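Local coordinates for beta-lactamase-like protein (PDB 6AUF), which binds two zinc ions and probably hydrolyses beta-lactam antibiotics as a metallo-beta-lactamase of subclass B3, at residues S63-S68 with L93-A98; S189-W194 with S237-L242; C244-T249 with F258-G263. All blocks are in the same frame, centred on the assembly; numbering follows the deposited sequence.

Contact 1: S63-S68 with L93-A98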
loop_
_atom_site.group_PDB
_atom_site.type_symbol
_atom_site.label_atom_id
_atom_site.label_comp_id
_atom_site.label_asym_id
_atom_site.label_seq_id
_atom_site.Cartn_x
_atom_site.Cartn_y
_atom_site.Cartn_z
ATOM N N SER A 63 -2.370 3.846 5.868
ATOM C CA SER A 63 -2.401 5.071 5.083
ATOM C C SER A 63 -1.167 5.847 5.509
ATOM O O SER A 63 -0.988 6.088 6.709
ATOM C CB SER A 63 -3.680 5.870 5.334
ATOM O OG SER A 63 -3.799 6.926 4.394
ATOM N N ILE A 64 -0.300 6.193 4.553
ATOM C CA ILE A 64 1.033 6.710 4.850
ATOM C C ILE A 64 1.110 8.185 4.489
ATOM O O ILE A 64 0.749 8.580 3.375
ATOM C CB ILE A 64 2.115 5.922 4.107
ATOM C CG1 ILE A 64 1.931 4.418 4.365
ATOM C CG2 ILE A 64 3.488 6.434 4.512
ATOM C CD1 ILE A 64 1.934 4.029 5.831
ATOM N N LEU A 65 1.596 8.994 5.426
ATOM C CA LEU A 65 1.786 10.422 5.220
ATOM C C LEU A 65 3.274 10.729 5.253
ATOM O O LEU A 65 3.988 10.284 6.158
ATOM C CB LEU A 65 1.049 11.250 6.282
ATOM C CG LEU A 65 1.331 12.755 6.225
ATOM C CD1 LEU A 65 0.945 13.297 4.869
ATOM C CD2 LEU A 65 0.607 13.501 7.317
ATOM N N VAL A 66 3.736 11.486 4.267
ATOM C CA VAL A 66 5.149 11.786 4.105
ATOM C C VAL A 66 5.271 13.294 3.980
ATOM O O VAL A 66 4.734 13.886 3.037
ATOM C CB VAL A 66 5.748 11.061 2.887
ATOM C CG1 VAL A 66 7.130 11.558 2.598
ATOM C CG2 VAL A 66 5.797 9.567 3.147
ATOM N N THR A 67 5.950 13.914 4.939
ATOM C CA THR A 67 5.836 15.346 5.163
ATOM C C THR A 67 7.090 16.105 4.734
ATOM O O THR A 67 8.221 15.620 4.852
ATOM C CB THR A 67 5.537 15.627 6.636
ATOM O OG1 THR A 67 6.345 14.768 7.445
ATOM C CG2 THR A 67 4.065 15.374 6.948
ATOM N N SER A 68 6.861 17.311 4.223
ATOM C CA SER A 68 7.914 18.267 3.941
ATOM C C SER A 68 7.344 19.653 4.185
ATOM O O SER A 68 6.128 19.834 4.273
ATOM C CB SER A 68 8.425 18.153 2.500
ATOM O OG SER A 68 7.586 18.869 1.601
ATOM N N LEU A 93 -1.948 15.037 14.146
ATOM C CA LEU A 93 -0.492 15.077 14.139
ATOM C C LEU A 93 0.055 16.486 13.961
ATOM O O LEU A 93 1.279 16.668 13.969
ATOM C CB LEU A 93 0.045 14.176 13.028
ATOM C CG LEU A 93 0.775 12.904 13.456
ATOM C CD1 LEU A 93 -0.102 12.107 14.373
ATOM C CD2 LEU A 93 1.170 12.068 12.233
ATOM N N GLY A 94 -0.817 17.478 13.789
ATOM C CA GLY A 94 -0.389 18.846 13.584
ATOM C C GLY A 94 -0.142 19.237 12.148
ATOM O O GLY A 94 0.536 20.244 11.907
ATOM N N PHE A 95 -0.668 18.482 11.187
ATOM C CA PHE A 95 -0.472 18.759 9.772
ATOM C C PHE A 95 -1.788 19.163 9.118
ATOM O O PHE A 95 -2.861 18.680 9.486
ATOM C CB PHE A 95 0.122 17.542 9.053
ATOM C CG PHE A 95 1.482 17.147 9.559
ATOM C CD1 PHE A 95 2.579 17.971 9.356
ATOM C CD2 PHE A 95 1.664 15.958 10.240
ATOM C CE1 PHE A 95 3.836 17.614 9.822
ATOM C CE2 PHE A 95 2.922 15.592 10.706
ATOM C CZ PHE A 95 4.006 16.417 10.495
ATOM N N ASP A 96 -1.692 20.061 8.140
ATOM C CA ASP A 96 -2.867 20.551 7.436
ATOM C C ASP A 96 -3.139 19.666 6.228
ATOM O O ASP A 96 -2.268 19.547 5.357
ATOM C CB ASP A 96 -2.659 21.983 6.984
ATOM C CG ASP A 96 -3.954 22.667 6.586
ATOM O OD1 ASP A 96 -4.922 21.952 6.246
ATOM O OD2 ASP A 96 -4.000 23.923 6.618
ATOM N N PRO A 97 -4.313 19.040 6.126
ATOM C CA PRO A 97 -4.600 18.225 4.935
ATOM C C PRO A 97 -4.593 19.034 3.645
ATOM O O PRO A 97 -4.492 18.448 2.554
ATOM C CB PRO A 97 -5.990 17.637 5.228
ATOM C CG PRO A 97 -6.208 17.834 6.694
ATOM C CD PRO A 97 -5.447 19.070 7.062
ATOM N N ALA A 98 -4.707 20.363 3.731
ATOM C CA ALA A 98 -4.560 21.185 2.539
ATOM C C ALA A 98 -3.128 21.199 2.027
ATOM O O ALA A 98 -2.897 21.619 0.888
ATOM C CB ALA A 98 -5.035 22.610 2.827
#

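Contact 2: S189-W194 with S237-L242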
loop_
_atom_site.group_PDB
_atom_site.type_symbol
_atom_site.label_atom_id
_atom_site.label_comp_id
_atom_site.label_asym_id
_atom_site.label_seq_id
_atom_site.Cartn_x
_atom_site.Cartn_y
_atom_site.Cartn_z
ATOM N N SER A 189 -0.801 -3.304 -9.075
ATOM C CA SER A 189 -0.051 -3.205 -7.829
ATOM C C SER A 189 1.233 -2.399 -8.006
ATOM O O SER A 189 1.990 -2.591 -8.967
ATOM C CB SER A 189 0.272 -4.599 -7.306
ATOM O OG SER A 189 1.377 -4.518 -6.430
ATOM N N ALA A 190 1.472 -1.493 -7.065
ATOM C CA ALA A 190 2.660 -0.660 -7.025
ATOM C C ALA A 190 3.272 -0.699 -5.630
ATOM O O ALA A 190 2.578 -0.864 -4.625
ATOM C CB ALA A 190 2.342 0.779 -7.394
ATOM N N SER A 191 4.590 -0.560 -5.586
ATOM C CA SER A 191 5.343 -0.465 -4.349
ATOM C C SER A 191 6.181 0.803 -4.394
ATOM O O SER A 191 6.653 1.214 -5.461
ATOM C CB SER A 191 6.238 -1.686 -4.144
ATOM O OG SER A 191 5.454 -2.808 -3.782
ATOM N N TRP A 192 6.356 1.422 -3.226
ATOM C CA TRP A 192 6.959 2.738 -3.129
ATOM C C TRP A 192 8.162 2.721 -2.194
ATOM O O TRP A 192 8.224 1.936 -1.243
ATOM C CB TRP A 192 5.930 3.747 -2.647
ATOM C CG TRP A 192 4.817 3.985 -3.627
ATOM C CD1 TRP A 192 3.638 3.302 -3.710
ATOM C CD2 TRP A 192 4.772 4.989 -4.647
ATOM N NE1 TRP A 192 2.861 3.818 -4.718
ATOM C CE2 TRP A 192 3.535 4.856 -5.310
ATOM C CE3 TRP A 192 5.664 5.976 -5.078
ATOM C CZ2 TRP A 192 3.161 5.680 -6.378
ATOM C CZ3 TRP A 192 5.291 6.796 -6.147
ATOM C CH2 TRP A 192 4.051 6.642 -6.778
ATOM N N THR A 193 9.100 3.631 -2.450
ATOM C CA THR A 193 10.403 3.610 -1.797
ATOM C C THR A 193 10.910 5.043 -1.649
ATOM O O THR A 193 10.818 5.834 -2.597
ATOM C CB THR A 193 11.363 2.723 -2.629
ATOM O OG1 THR A 193 11.806 1.611 -1.841
ATOM C CG2 THR A 193 12.561 3.492 -3.217
ATOM N N TRP A 194 11.428 5.386 -0.469
ATOM C CA TRP A 194 11.973 6.728 -0.245
ATOM C C TRP A 194 12.845 6.719 1.002
ATOM O O TRP A 194 12.803 5.784 1.803
ATOM C CB TRP A 194 10.875 7.795 -0.113
ATOM C CG TRP A 194 9.994 7.646 1.105
ATOM C CD1 TRP A 194 10.123 8.304 2.309
ATOM C CD2 TRP A 194 8.847 6.809 1.234
ATOM N NE1 TRP A 194 9.123 7.917 3.179
ATOM C CE2 TRP A 194 8.325 7.003 2.548
ATOM C CE3 TRP A 194 8.206 5.908 0.378
ATOM C CZ2 TRP A 194 7.199 6.325 3.015
ATOM C CZ3 TRP A 194 7.081 5.234 0.845
ATOM C CH2 TRP A 194 6.590 5.445 2.146
ATOM N N SER A 237 9.825 -10.375 -7.907
ATOM C CA SER A 237 11.240 -10.096 -8.071
ATOM C C SER A 237 11.552 -8.651 -7.710
ATOM O O SER A 237 12.545 -8.381 -7.027
ATOM C CB SER A 237 11.673 -10.430 -9.501
ATOM O OG SER A 237 12.840 -9.708 -9.849
ATOM N N ARG A 238 10.703 -7.714 -8.130
ATOM C CA ARG A 238 10.931 -6.315 -7.784
ATOM C C ARG A 238 10.721 -6.052 -6.292
ATOM O O ARG A 238 11.477 -5.285 -5.682
ATOM C CB ARG A 238 10.028 -5.420 -8.630
ATOM C CG ARG A 238 10.524 -5.336 -10.101
ATOM C CD ARG A 238 9.488 -4.741 -11.021
ATOM N NE ARG A 238 9.930 -4.761 -12.405
ATOM C CZ ARG A 238 9.189 -4.371 -13.438
ATOM N NH1 ARG A 238 7.962 -3.913 -13.261
ATOM N NH2 ARG A 238 9.685 -4.441 -14.653
ATOM N N ILE A 239 9.697 -6.664 -5.691
ATOM C CA ILE A 239 9.450 -6.462 -4.273
ATOM C C ILE A 239 10.669 -6.895 -3.471
ATOM O O ILE A 239 11.100 -6.204 -2.532
ATOM C CB ILE A 239 8.179 -7.217 -3.836
ATOM C CG1 ILE A 239 6.925 -6.475 -4.263
ATOM C CG2 ILE A 239 8.162 -7.419 -2.317
ATOM C CD1 ILE A 239 5.674 -7.296 -4.034
ATOM N N ALA A 240 11.259 -8.032 -3.851
ATOM C CA ALA A 240 12.338 -8.608 -3.067
ATOM C C ALA A 240 13.593 -7.755 -3.119
ATOM O O ALA A 240 14.442 -7.861 -2.220
ATOM C CB ALA A 240 12.645 -10.024 -3.558
ATOM N N GLN A 241 13.707 -6.895 -4.130
ATOM C CA GLN A 241 14.908 -6.113 -4.367
ATOM C C GLN A 241 14.737 -4.639 -4.050
ATOM O O GLN A 241 15.674 -3.864 -4.277
ATOM C CB GLN A 241 15.355 -6.276 -5.827
ATOM C CG GLN A 241 16.234 -7.486 -6.037
ATOM C CD GLN A 241 15.937 -8.166 -7.331
ATOM O OE1 GLN A 241 15.178 -9.145 -7.370
ATOM N NE2 GLN A 241 16.518 -7.652 -8.417
ATOM N N LEU A 242 13.571 -4.229 -3.563
ATOM C CA LEU A 242 13.376 -2.852 -3.117
ATOM C C LEU A 242 14.449 -2.468 -2.102
ATOM O O LEU A 242 14.804 -3.287 -1.240
ATOM C CB LEU A 242 11.998 -2.687 -2.470
ATOM C CG LEU A 242 10.769 -3.056 -3.289
ATOM C CD1 LEU A 242 9.488 -2.839 -2.492
ATOM C CD2 LEU A 242 10.765 -2.248 -4.615
#

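Contact 3: C244-T249 with F258-G263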
loop_
_atom_site.group_PDB
_atom_site.type_symbol
_atom_site.label_atom_id
_atom_site.label_comp_id
_atom_site.label_asym_id
_atom_site.label_seq_id
_atom_site.Cartn_x
_atom_site.Cartn_y
_atom_site.Cartn_z
ATOM N N CYS A 244 15.148 -1.321 1.279
ATOM C CA CYS A 244 14.160 -1.717 2.271
ATOM C C CYS A 244 14.802 -1.872 3.651
ATOM O O CYS A 244 15.015 -2.968 4.151
ATOM C CB CYS A 244 13.498 -3.022 1.829
ATOM S SG CYS A 244 12.159 -3.696 2.829
ATOM N N ASP A 245 15.134 -0.745 4.286
ATOM C CA ASP A 245 15.499 -0.775 5.701
ATOM C C ASP A 245 14.276 -0.997 6.580
ATOM O O ASP A 245 14.329 -1.761 7.556
ATOM C CB ASP A 245 16.186 0.526 6.093
ATOM C CG ASP A 245 17.595 0.615 5.570
ATOM O OD1 ASP A 245 18.410 -0.286 5.882
ATOM O OD2 ASP A 245 17.880 1.597 4.855
ATOM N N ILE A 246 13.166 -0.340 6.254
ATOM C CA ILE A 246 11.956 -0.402 7.063
ATOM C C ILE A 246 10.805 -0.816 6.160
ATOM O O ILE A 246 10.365 -0.033 5.309
ATOM C CB ILE A 246 11.656 0.937 7.752
ATOM C CG1 ILE A 246 12.743 1.250 8.775
ATOM C CG2 ILE A 246 10.281 0.899 8.393
ATOM C CD1 ILE A 246 12.693 2.668 9.262
ATOM N N LEU A 247 10.304 -2.026 6.358
ATOM C CA LEU A 247 9.177 -2.512 5.582
ATOM C C LEU A 247 7.858 -1.993 6.146
ATOM O O LEU A 247 7.639 -1.999 7.357
ATOM C CB LEU A 247 9.163 -4.041 5.571
ATOM C CG LEU A 247 7.951 -4.640 4.868
ATOM C CD1 LEU A 247 8.009 -4.266 3.390
ATOM C CD2 LEU A 247 7.912 -6.139 5.059
ATOM N N VAL A 248 6.970 -1.551 5.258
ATOM C CA VAL A 248 5.616 -1.164 5.635
ATOM C C VAL A 248 4.666 -1.715 4.581
ATOM O O VAL A 248 4.967 -1.666 3.386
ATOM C CB VAL A 248 5.475 0.371 5.785
ATOM C CG1 VAL A 248 4.137 0.732 6.428
ATOM C CG2 VAL A 248 6.623 0.937 6.599
ATOM N N THR A 249 3.523 -2.247 5.021
ATOM C CA THR A 249 2.580 -2.930 4.153
ATOM C C THR A 249 1.178 -2.350 4.264
ATOM O O THR A 249 0.731 -1.995 5.356
ATOM C CB THR A 249 2.510 -4.427 4.471
ATOM O OG1 THR A 249 2.252 -4.609 5.874
ATOM C CG2 THR A 249 3.805 -5.136 4.051
ATOM N N PHE A 258 2.597 -2.954 13.696
ATOM C CA PHE A 258 2.227 -2.300 14.952
ATOM C C PHE A 258 3.188 -2.654 16.086
ATOM O O PHE A 258 3.588 -1.773 16.852
ATOM C CB PHE A 258 0.778 -2.634 15.309
ATOM C CG PHE A 258 -0.218 -1.963 14.406
ATOM C CD1 PHE A 258 0.197 -0.960 13.530
ATOM C CD2 PHE A 258 -1.552 -2.337 14.401
ATOM C CE1 PHE A 258 -0.706 -0.326 12.682
ATOM C CE2 PHE A 258 -2.470 -1.712 13.550
ATOM C CZ PHE A 258 -2.050 -0.698 12.702
ATOM N N ASP A 259 3.592 -3.922 16.196
ATOM C CA ASP A 259 4.599 -4.293 17.188
ATOM C C ASP A 259 5.912 -3.560 16.950
ATOM O O ASP A 259 6.546 -3.085 17.898
ATOM C CB ASP A 259 4.841 -5.801 17.163
ATOM C CG ASP A 259 3.760 -6.582 17.878
ATOM O OD1 ASP A 259 2.796 -5.956 18.364
ATOM O OD2 ASP A 259 3.883 -7.826 17.960
ATOM N N ARG A 260 6.348 -3.483 15.689
ATOM C CA ARG A 260 7.601 -2.809 15.360
ATOM C C ARG A 260 7.515 -1.317 15.669
ATOM O O ARG A 260 8.490 -0.717 16.140
ATOM C CB ARG A 260 7.958 -3.055 13.883
ATOM C CG ARG A 260 8.212 -4.530 13.539
ATOM C CD ARG A 260 8.964 -4.742 12.197
ATOM N NE ARG A 260 8.172 -4.330 11.047
ATOM C CZ ARG A 260 8.545 -3.433 10.143
ATOM N NH1 ARG A 260 9.734 -2.846 10.208
ATOM N NH2 ARG A 260 7.719 -3.131 9.159
ATOM N N LEU A 261 6.352 -0.708 15.415
ATOM C CA LEU A 261 6.139 0.688 15.773
ATOM C C LEU A 261 6.041 0.866 17.284
ATOM O O LEU A 261 6.377 1.931 17.810
ATOM C CB LEU A 261 4.873 1.216 15.096
ATOM C CG LEU A 261 5.002 1.523 13.613
ATOM C CD1 LEU A 261 3.794 2.298 13.115
ATOM C CD2 LEU A 261 6.288 2.282 13.341
ATOM N N SER A 262 5.584 -0.161 17.995
ATOM C CA SER A 262 5.388 -0.093 19.435
ATOM C C SER A 262 6.533 -0.749 20.201
ATOM O O SER A 262 6.312 -1.349 21.255
ATOM C CB SER A 262 4.050 -0.728 19.812
ATOM O OG SER A 262 2.991 -0.158 19.054
ATOM N N GLY A 263 7.753 -0.666 19.676
ATOM C CA GLY A 263 8.914 -1.153 20.395
ATOM C C GLY A 263 8.894 -2.633 20.716
ATOM O O GLY A 263 9.834 -3.145 21.330
#

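Contact 1: S63-S68 with L93-A98
The ring of Phe95 carries the methyl of Thr67 on one face: CG2 stands 3.6 Å from the ring centroid and only 11° off the normal, which meets the definition of a CH-pi contact. Centring is confirmed by near-equal distances round the ring, with Thr67 CG2 lying 3.7 Å from Phe95 CE1 and 4.1 Å from Phe95 CG. Leu65 comes in obliquely, its CD2 branch 4.0 Å from Phe95 CD2. Two further flat groups meet the ring: Trp54, inclined to it, and His72, edge-to-face, while Ile90 of helix 83-91 adds aliphatic cover.

The Thr67 rotamer explains which of its branches does the touching. With chi1 at 42°, OG1 sits between the backbone N and carbonyl carbon, and CG2 is swung opposite the carbonyl carbon, onto the ring. The hydroxyl meanwhile hydrogen-bonds to Asn52 O and Trp54 NE1, which fixes the rotation of the methyl-bearing group.

In the alpha-beta/beta-alpha sandwich of the metallo-beta-lactamases, this contact joins strand 64-66 of the seven-stranded sheet to the connection between helix 83-91 and strand 100-104. Leu65 and Thr67, two residues apart, both direct their CB toward that connection. Gly94 ends the helix in a Schellman motif, its phi of 89° allowing two bonds back into the last turn, and Phe95 follows at once. Downstream, the backbone N of Ala98 donates to Asp96 OD1 at 3.0 Å, an Asx turn in which the carboxylate is met from above its plane. Pro97 O accepts a hydrogen bond from Thr123 OG1, just beyond helix 116-121.

Contact 2: S189-W194 with S237-L242
Ser191 OG is gripped by two groups, taking a hydrogen bond from the backbone N of Asp210 and sharing another with Thr182 OG1, yet it also lies 4.0 Å from Ile239 CG1 on helix 226-241. Because its polar needs are met within the strand layer and its loops, what the serine offers the other segment is van der Waals surface. Its methylene shows this directly: Ser191 CB is 3.8 Å from CD1 of Leu242, just past the helix, the shortest approach between the segments.

Leu242 reaches there with an extended side chain (chi2 180°), its CB directed at the strand. The same residue leans on Thr193 nearer its root, Leu242 CB being 4.3 Å from Thr193 OG1. Ile239 behaves differently: its CB points past the strand, but chi1 of -77° sets CG1 opposite the carbonyl carbon, where it comes nearer.

All four touching residues are buried. The zinc site is near but not part of the contact, since the Ile239 side chain is about 7 Å from that of His185 and about 12 Å from a zinc ion. Strand 190-197 runs between strands 175-181 and 203-208 in the five-stranded sheet; Ile239 of helix 226-241 and Leu242 in the loop beyond it lie against this strand, with Ile239 also touching Tyr276 and Ser277 of helix 272-292.

Contact 3: C244-T249 with F258-G263
Ile246, two residues beyond the Cys244 that is disulfide-bonded to Cys273, is the first to meet Arg260: its CG2 branch lies 4.2 Å from Arg260 NH1, approaching the guanidinium obliquely. Leu247 comes next, its CB 4.0 Å from Arg260 NH2, an atom whose position is doubtful. The carbonyl of Leu247 lies at the guanidinium edge, but its O is modelled too close to NH2 for that detail to be trusted.

As modelled, a bend at chi3 (-66°) directs the guanidinium of Arg260 toward the strand, while NE has a hydrogen bond to Ser255 O. The helix that carries it ends just beyond, where Ser262 N and Ser262 OG each reach Phe258 O at 2.8 Å, from opposite faces of the carbonyl plane.

Between these two segments, one on strand 246-248 at the border of the five-stranded sheet and the other on helix 257-261, the touching falls to Arg260. The bond from Arg260 NE to Ser255 O may partly offset the cost of bringing its charge next to buried Ile246 and Leu247; any help from the Leu247 carbonyl cannot be judged from this model.

In the fold
From the N terminus, contact 1 comes first and closes a loop that holds strand 72-75 and helix 83-91. Contact 2 closes a longer one, from strand 190-197 through strand 203-208 to helix 226-241; contact 3 follows almost at once and closes the short connection that carries the zinc ligand His251. The three are in series, neither nesting nor crossing. Their strands nevertheless meet across the sandwich: Val66 CG2 is 3.5 Å from Trp194 CZ2, and Ile64 CD1 is 4.0 Å from Val248 CG1. The seven-stranded sheet of contact 1 is thereby packed against the five-stranded sheet that contacts 2 and 3 back with helices.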